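PDB 3LX2: DNA polymerase sliding clamp 2 from Thermococcus kodakarensis, which forms a ring-shaped homotrimeric sliding clamp around DNA that acts as a processivity factor, tethering the replicative polymerase and other proteins to the template. Local coordinates for the interface of chains A and B. Numbering follows the deposited sequence. Chains: chain A/B, DNA polymerase sliding clamp 2.

Contact 1: the interface of chains A and B. Residues chain A 82, 109-112; chain B 147, 150-151, 174-175.
A:Phe111 and B:Val175 form the apolar centre of this subunit interface. The protein is a PCNA sliding clamp, and the contact is part of the joint that closes its trimeric ring. Two edge strands meet here antiparallel, A 108-114 and B 174-180, so a beta-sheet runs on from one subunit into the next. A:Phe111 and B:Val175 are paired across the strands, and their side chains lie alongside each other, pointing the same way. The methyl CG2 of B:Val175 sits over the middle of one face of the A:Phe111 ring, 3.5 Å from its centroid, in a CH-pi contact. With CG1 in the crowded position between N and the carbonyl carbon (chi1 58°), CG2 is anti to the backbone N, which places it over the ring. CB of the valine also packs on the ring atom CE1 of A:Phe111.

The far end of the ring points at the end of helix B 138-149. There CZ of A:Phe111 meets the methyl CB of B:Ala147 at 3.8 Å. CD1 of A:Leu82, from a loop of chain A, lies 3.7 Å from the same methyl, CB of B:Ala147. That CD1 also touches CD2 of B:Leu150, the two leucines meeting tip to tip. CD2 of B:Leu150 lies 4.0 Å from CZ of A:Phe111, which joins the leucine pair to the ring. A:Thr109 adds its methyl CG2, set anti to the backbone N, against CG2 of B:Val175 and CB of B:Ala147.

At the polar rim, the backbone N of A:Lys112 donates to the carbonyl O of B:Glu174 at 2.9 Å. The side chains of A:Lys112 and B:Glu174 lie alongside each other, pointing the same way. NZ of A:Lys112 stays 4.1 Å from the carboxylate OE2 of B:Glu174, too far for a salt bridge, though the opposite charges may still attract.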
ATOM      1  N   LEU A  82     -13.352 -10.748  -0.065  1.00 38.88           N
ATOM      2  CA  LEU A  82     -12.538 -11.887  -0.567  1.00 40.10           C
ATOM      3  C   LEU A  82     -12.623 -12.112  -2.054  1.00 40.24           C
ATOM      4  O   LEU A  82     -11.803 -12.862  -2.590  1.00 41.42           O
ATOM      5  CB  LEU A  82     -12.849 -13.205   0.131  1.00 39.11           C
ATOM      6  CG  LEU A  82     -12.874 -13.207   1.670  1.00 40.58           C
ATOM      7  CD1 LEU A  82     -13.515 -14.521   2.045  1.00 40.77           C
ATOM      8  CD2 LEU A  82     -11.521 -13.050   2.356  1.00 36.18           C
ATOM      9  N   THR A 109     -16.440 -20.846  -3.027  1.00 38.71           N
ATOM     10  CA  THR A 109     -16.456 -20.571  -1.588  1.00 39.13           C
ATOM     11  C   THR A 109     -17.905 -20.145  -1.231  1.00 39.06           C
ATOM     12  O   THR A 109     -18.528 -19.311  -1.964  1.00 37.46           O
ATOM     13  CB  THR A 109     -15.433 -19.467  -1.247  1.00 39.75           C
ATOM     14  OG1 THR A 109     -14.093 -19.978  -1.415  1.00 42.11           O
ATOM     15  CG2 THR A 109     -15.559 -19.040   0.194  1.00 39.99           C
ATOM     16  N   TRP A 110     -18.442 -20.754  -0.161  1.00 38.21           N
ATOM     17  CA  TRP A 110     -19.856 -20.643   0.194  1.00 39.25           C
ATOM     18  C   TRP A 110     -19.956 -20.361   1.658  1.00 40.80           C
ATOM     19  O   TRP A 110     -19.561 -21.194   2.504  1.00 42.44           O
ATOM     20  CB  TRP A 110     -20.663 -21.919  -0.101  1.00 37.86           C
ATOM     21  CG  TRP A 110     -20.874 -22.297  -1.531  1.00 39.18           C
ATOM     22  CD1 TRP A 110     -20.122 -23.215  -2.263  1.00 41.09           C
ATOM     23  CD2 TRP A 110     -21.874 -21.804  -2.443  1.00 37.52           C
ATOM     24  NE1 TRP A 110     -20.624 -23.338  -3.549  1.00 38.01           N
ATOM     25  CE2 TRP A 110     -21.680 -22.479  -3.693  1.00 37.92           C
ATOM     26  CE3 TRP A 110     -22.947 -20.918  -2.317  1.00 37.86           C
ATOM     27  CZ2 TRP A 110     -22.500 -22.265  -4.799  1.00 36.16           C
ATOM     28  CZ3 TRP A 110     -23.758 -20.700  -3.413  1.00 35.88           C
ATOM     29  CH2 TRP A 110     -23.524 -21.368  -4.646  1.00 39.03           C
ATOM     30  N   PHE A 111     -20.466 -19.181   1.962  1.00 42.13           N
ATOM     31  CA  PHE A 111     -20.642 -18.713   3.310  1.00 44.55           C
ATOM     32  C   PHE A 111     -22.092 -18.775   3.679  1.00 46.11           C
ATOM     33  O   PHE A 111     -22.982 -18.585   2.835  1.00 45.95           O
ATOM     34  CB  PHE A 111     -20.304 -17.227   3.369  1.00 45.01           C
ATOM     35  CG  PHE A 111     -18.878 -16.954   3.485  1.00 46.92           C
ATOM     36  CD1 PHE A 111     -18.258 -16.998   4.729  1.00 48.67           C
ATOM     37  CD2 PHE A 111     -18.114 -16.686   2.348  1.00 47.31           C
ATOM     38  CE1 PHE A 111     -16.889 -16.770   4.836  1.00 45.73           C
ATOM     39  CE2 PHE A 111     -16.769 -16.472   2.456  1.00 46.84           C
ATOM     40  CZ  PHE A 111     -16.161 -16.507   3.709  1.00 44.83           C
ATOM     41  N   LYS A 112     -22.331 -18.959   4.962  1.00 48.35           N
ATOM     42  CA  LYS A 112     -23.677 -18.747   5.511  1.00 50.42           C
ATOM     43  C   LYS A 112     -23.683 -17.700   6.624  1.00 50.96           C
ATOM     44  O   LYS A 112     -22.915 -17.804   7.612  1.00 49.54           O
ATOM     45  CB  LYS A 112     -24.293 -20.046   5.970  1.00 50.10           C
ATOM     46  CG  LYS A 112     -24.964 -20.741   4.828  1.00 52.94           C
ATOM     47  CD  LYS A 112     -25.840 -21.892   5.276  1.00 54.55           C
ATOM     48  CE  LYS A 112     -24.982 -23.102   5.534  1.00 56.77           C
ATOM     49  NZ  LYS A 112     -25.790 -24.341   5.371  1.00 59.22           N
TER
ATOM     50  N   ALA B 147     -10.652 -17.319   3.801  1.00 41.99           N
ATOM     51  CA  ALA B 147     -12.083 -17.373   4.022  1.00 42.76           C
ATOM     52  C   ALA B 147     -12.457 -18.064   5.377  1.00 42.80           C
ATOM     53  O   ALA B 147     -13.299 -17.563   6.090  1.00 41.96           O
ATOM     54  CB  ALA B 147     -12.812 -18.024   2.830  1.00 41.97           C
ATOM     55  N   LEU B 150     -12.261 -15.707   8.740  1.00 48.53           N
ATOM     56  CA  LEU B 150     -13.490 -14.937   8.989  1.00 48.19           C
ATOM     57  C   LEU B 150     -14.503 -15.542   9.965  1.00 48.17           C
ATOM     58  O   LEU B 150     -15.271 -14.825  10.616  1.00 47.28           O
ATOM     59  CB  LEU B 150     -14.214 -14.758   7.658  1.00 48.02           C
ATOM     60  CG  LEU B 150     -14.129 -13.379   7.046  1.00 48.27           C
ATOM     61  CD1 LEU B 150     -12.914 -12.568   7.445  1.00 48.65           C
ATOM     62  CD2 LEU B 150     -14.261 -13.468   5.554  1.00 49.03           C
ATOM     63  N   VAL B 151     -14.526 -16.859  10.013  1.00 48.10           N
ATOM     64  CA  VAL B 151     -15.554 -17.587  10.700  1.00 49.03           C
ATOM     65  C   VAL B 151     -15.033 -18.162  12.025  1.00 50.43           C
ATOM     66  O   VAL B 151     -15.796 -18.361  12.991  1.00 50.53           O
ATOM     67  CB  VAL B 151     -16.011 -18.721   9.777  1.00 48.83           C
ATOM     68  CG1 VAL B 151     -16.512 -19.897  10.537  1.00 47.60           C
ATOM     69  CG2 VAL B 151     -17.061 -18.212   8.795  1.00 50.47           C
ATOM     70  N   GLU B 174     -20.772 -20.297   8.928  1.00 51.74           N
ATOM     71  CA  GLU B 174     -19.894 -21.301   8.403  1.00 49.92           C
ATOM     72  C   GLU B 174     -19.472 -20.948   7.015  1.00 47.57           C
ATOM     73  O   GLU B 174     -20.091 -20.122   6.399  1.00 45.97           O
ATOM     74  CB  GLU B 174     -20.488 -22.713   8.461  1.00 49.99           C
ATOM     75  CG  GLU B 174     -21.963 -22.832   8.286  1.00 54.48           C
ATOM     76  CD  GLU B 174     -22.400 -24.310   8.275  1.00 60.37           C
ATOM     77  OE1 GLU B 174     -22.940 -24.788   9.317  1.00 59.98           O
ATOM     78  OE2 GLU B 174     -22.178 -24.985   7.227  1.00 57.67           O
ATOM     79  N   VAL B 175     -18.393 -21.573   6.558  1.00 45.64           N
ATOM     80  CA  VAL B 175     -17.892 -21.365   5.234  1.00 44.83           C
ATOM     81  C   VAL B 175     -17.360 -22.692   4.732  1.00 44.80           C
ATOM     82  O   VAL B 175     -16.882 -23.499   5.484  1.00 43.82           O
ATOM     83  CB  VAL B 175     -16.783 -20.268   5.169  1.00 44.25           C
ATOM     84  CG1 VAL B 175     -15.604 -20.591   6.065  1.00 44.57           C
ATOM     85  CG2 VAL B 175     -16.321 -20.067   3.740  1.00 43.71           C
TER

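Contact 2: the interface of chains A and B. Residues chain A 106-109; chain B 140, 143, 176-179.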
ATOM      1  N   ASP A 106     -11.877 -19.845  -9.574  1.00 42.07           N
ATOM      2  CA  ASP A 106     -11.093 -21.091  -9.697  1.00 43.11           C
ATOM      3  C   ASP A 106     -11.464 -22.117  -8.611  1.00 41.96           C
ATOM      4  O   ASP A 106     -11.460 -23.317  -8.867  1.00 41.22           O
ATOM      5  CB  ASP A 106      -9.598 -20.769  -9.674  1.00 43.98           C
ATOM      6  CG  ASP A 106      -9.179 -19.876 -10.849  1.00 46.92           C
ATOM      7  OD1 ASP A 106      -9.816 -19.968 -11.937  1.00 49.70           O
ATOM      8  OD2 ASP A 106      -8.229 -19.065 -10.665  1.00 50.85           O
ATOM      9  N   GLU A 107     -11.767 -21.616  -7.406  1.00 40.89           N
ATOM     10  CA  GLU A 107     -12.546 -22.363  -6.387  1.00 40.30           C
ATOM     11  C   GLU A 107     -13.961 -21.747  -6.159  1.00 40.26           C
ATOM     12  O   GLU A 107     -14.263 -20.632  -6.613  1.00 38.04           O
ATOM     13  CB  GLU A 107     -11.806 -22.444  -5.055  1.00 39.41           C
ATOM     14  CG  GLU A 107     -10.332 -22.798  -5.144  1.00 40.54           C
ATOM     15  CD  GLU A 107      -9.462 -21.592  -5.570  1.00 44.58           C
ATOM     16  OE1 GLU A 107      -8.548 -21.753  -6.454  1.00 43.49           O
ATOM     17  OE2 GLU A 107      -9.708 -20.486  -4.991  1.00 44.11           O
ATOM     18  N   ASN A 108     -14.817 -22.523  -5.477  1.00 40.15           N
ATOM     19  CA  ASN A 108     -16.147 -22.096  -5.060  1.00 39.74           C
ATOM     20  C   ASN A 108     -16.161 -22.037  -3.538  1.00 39.25           C
ATOM     21  O   ASN A 108     -15.917 -23.052  -2.849  1.00 38.45           O
ATOM     22  CB  ASN A 108     -17.277 -23.032  -5.607  1.00 39.62           C
ATOM     23  CG  ASN A 108     -17.438 -22.968  -7.164  1.00 41.94           C
ATOM     24  OD1 ASN A 108     -16.800 -22.173  -7.843  1.00 41.12           O
ATOM     25  ND2 ASN A 108     -18.295 -23.847  -7.720  1.00 44.68           N
ATOM     26  N   THR A 109     -16.440 -20.846  -3.027  1.00 38.71           N
ATOM     27  CA  THR A 109     -16.456 -20.571  -1.588  1.00 39.13           C
ATOM     28  C   THR A 109     -17.905 -20.145  -1.231  1.00 39.06           C
ATOM     29  O   THR A 109     -18.528 -19.311  -1.964  1.00 37.46           O
ATOM     30  CB  THR A 109     -15.433 -19.467  -1.247  1.00 39.75           C
ATOM     31  OG1 THR A 109     -14.093 -19.978  -1.415  1.00 42.11           O
ATOM     32  CG2 THR A 109     -15.559 -19.040   0.194  1.00 39.99           C
TER
ATOM     33  N   ALA B 140      -5.053 -21.472  -4.148  1.00 36.02           N
ATOM     34  CA  ALA B 140      -6.216 -22.178  -3.638  1.00 37.55           C
ATOM     35  C   ALA B 140      -6.173 -22.356  -2.104  1.00 37.49           C
ATOM     36  O   ALA B 140      -7.088 -21.955  -1.408  1.00 38.13           O
ATOM     37  CB  ALA B 140      -6.376 -23.571  -4.360  1.00 37.00           C
ATOM     38  N   ARG B 143      -6.685 -19.027  -0.313  1.00 37.99           N
ATOM     39  CA  ARG B 143      -7.998 -18.418  -0.275  1.00 39.06           C
ATOM     40  C   ARG B 143      -8.759 -19.110   0.802  1.00 39.19           C
ATOM     41  O   ARG B 143      -9.364 -18.447   1.621  1.00 41.17           O
ATOM     42  CB  ARG B 143      -8.726 -18.436  -1.608  1.00 38.82           C
ATOM     43  CG  ARG B 143      -8.232 -17.284  -2.540  1.00 42.56           C
ATOM     44  CD  ARG B 143      -8.249 -17.796  -4.015  1.00 49.11           C
ATOM     45  NE  ARG B 143      -7.165 -17.192  -4.780  1.00 47.58           N
ATOM     46  CZ  ARG B 143      -6.522 -17.778  -5.776  1.00 47.82           C
ATOM     47  NH1 ARG B 143      -6.856 -19.016  -6.191  1.00 48.73           N
ATOM     48  NH2 ARG B 143      -5.542 -17.099  -6.379  1.00 48.79           N
ATOM     49  N   ARG B 176     -17.422 -22.882   3.431  1.00 45.13           N
ATOM     50  CA  ARG B 176     -16.928 -24.094   2.825  1.00 45.88           C
ATOM     51  C   ARG B 176     -16.238 -23.598   1.549  1.00 43.68           C
ATOM     52  O   ARG B 176     -16.765 -22.733   0.853  1.00 42.34           O
ATOM     53  CB  ARG B 176     -18.125 -25.023   2.537  1.00 46.90           C
ATOM     54  CG  ARG B 176     -17.773 -26.416   2.126  1.00 52.05           C
ATOM     55  CD  ARG B 176     -19.000 -27.351   2.005  1.00 61.47           C
ATOM     56  NE  ARG B 176     -19.135 -28.169   3.234  1.00 70.61           N
ATOM     57  CZ  ARG B 176     -19.458 -29.472   3.286  1.00 72.50           C
ATOM     58  NH1 ARG B 176     -19.690 -30.176   2.179  1.00 71.62           N
ATOM     59  NH2 ARG B 176     -19.546 -30.072   4.469  1.00 74.18           N
ATOM     60  N   THR B 177     -15.027 -24.105   1.304  1.00 42.63           N
ATOM     61  CA  THR B 177     -14.337 -23.976   0.019  1.00 39.57           C
ATOM     62  C   THR B 177     -14.140 -25.386  -0.581  1.00 40.24           C
ATOM     63  O   THR B 177     -13.543 -26.292   0.017  1.00 39.28           O
ATOM     64  CB  THR B 177     -13.022 -23.210   0.167  1.00 39.98           C
ATOM     65  OG1 THR B 177     -13.297 -21.851   0.602  1.00 38.87           O
ATOM     66  CG2 THR B 177     -12.223 -23.189  -1.184  1.00 36.50           C
ATOM     67  N   VAL B 178     -14.649 -25.533  -1.796  1.00 40.50           N
ATOM     68  CA  VAL B 178     -14.630 -26.763  -2.571  1.00 39.60           C
ATOM     69  C   VAL B 178     -13.717 -26.694  -3.828  1.00 39.55           C
ATOM     70  O   VAL B 178     -13.698 -25.688  -4.556  1.00 38.44           O
ATOM     71  CB  VAL B 178     -16.073 -27.094  -2.916  1.00 40.53           C
ATOM     72  CG1 VAL B 178     -16.190 -28.222  -3.972  1.00 40.99           C
ATOM     73  CG2 VAL B 178     -16.841 -27.437  -1.610  1.00 40.08           C
ATOM     74  N   LEU B 179     -12.943 -27.766  -4.039  1.00 39.51           N
ATOM     75  CA  LEU B 179     -12.049 -27.942  -5.194  1.00 40.14           C
ATOM     76  C   LEU B 179     -12.381 -29.277  -5.796  1.00 39.90           C
ATOM     77  O   LEU B 179     -12.565 -30.229  -5.054  1.00 40.42           O
ATOM     78  CB  LEU B 179     -10.595 -28.035  -4.754  1.00 39.95           C
ATOM     79  CG  LEU B 179      -9.823 -26.741  -4.756  1.00 40.80           C
ATOM     80  CD1 LEU B 179      -8.406 -26.876  -4.219  1.00 37.59           C
ATOM     81  CD2 LEU B 179      -9.803 -26.190  -6.164  1.00 42.82           C
TER
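The hydroxyls of A:Thr109 and B:Thr177 meet OG1 to OG1 at 2.9 Å, in a hydrogen bond whose direction the structure does not decide. On each threonine OG1 is anti to the carbonyl carbon, and this turns the two hydroxyls toward each other across the paired strands. Next along the antiparallel ladder, B:Val178 N donates to A:Asn108 O at 3.0 Å. The return bond from A:Asn108 N to B:Val178 O is long and weak.

A:Glu107, just before strand A 108-114, reaches to helix B 138-149, at B:Ala140 and B:Arg143. Its chain bends at chi2 (78°) and brings the carboxylate to B:Arg143, whose side chain it crosses at about a right angle. The carboxylate and guanidinium are nearly coplanar, 10° apart, with the glutamate CD at the guanidinium edge. NH1 of B:Arg143 forms a salt bridge with OE1 of A:Glu107 at 3.2 Å. Its hydrogen bonds to OE1 and OE2 are both weak. The methyl CB of B:Ala140 lies 3.5 Å from OE1 of A:Glu107. The aliphatic part of the glutamate is also packed: CG of A:Glu107 rests on CD2 of B:Leu179 at 3.6 Å. The patch thus ties a loop of one subunit to a helix of the next and helps hold the clamp ring closed.

Contact 1 and contact 2 are neighbouring stretches of one subunit joint, their C-alpha centres about 10 Å apart. Both use strand 108-114 of chain A, and strand 174-180 and helix 138-149 of chain B. A:Thr109 belongs to both: its methyl serves contact 1 and its hydroxyl contact 2. Contact 1 supplies mostly apolar packing, whereas contact 2 is mainly polar and charged. The ladder of strand pairing runs through both. The two chains contribute different surfaces, a head-to-tail arrangement that, repeated round the homotrimer, closes the toroid through which DNA passes.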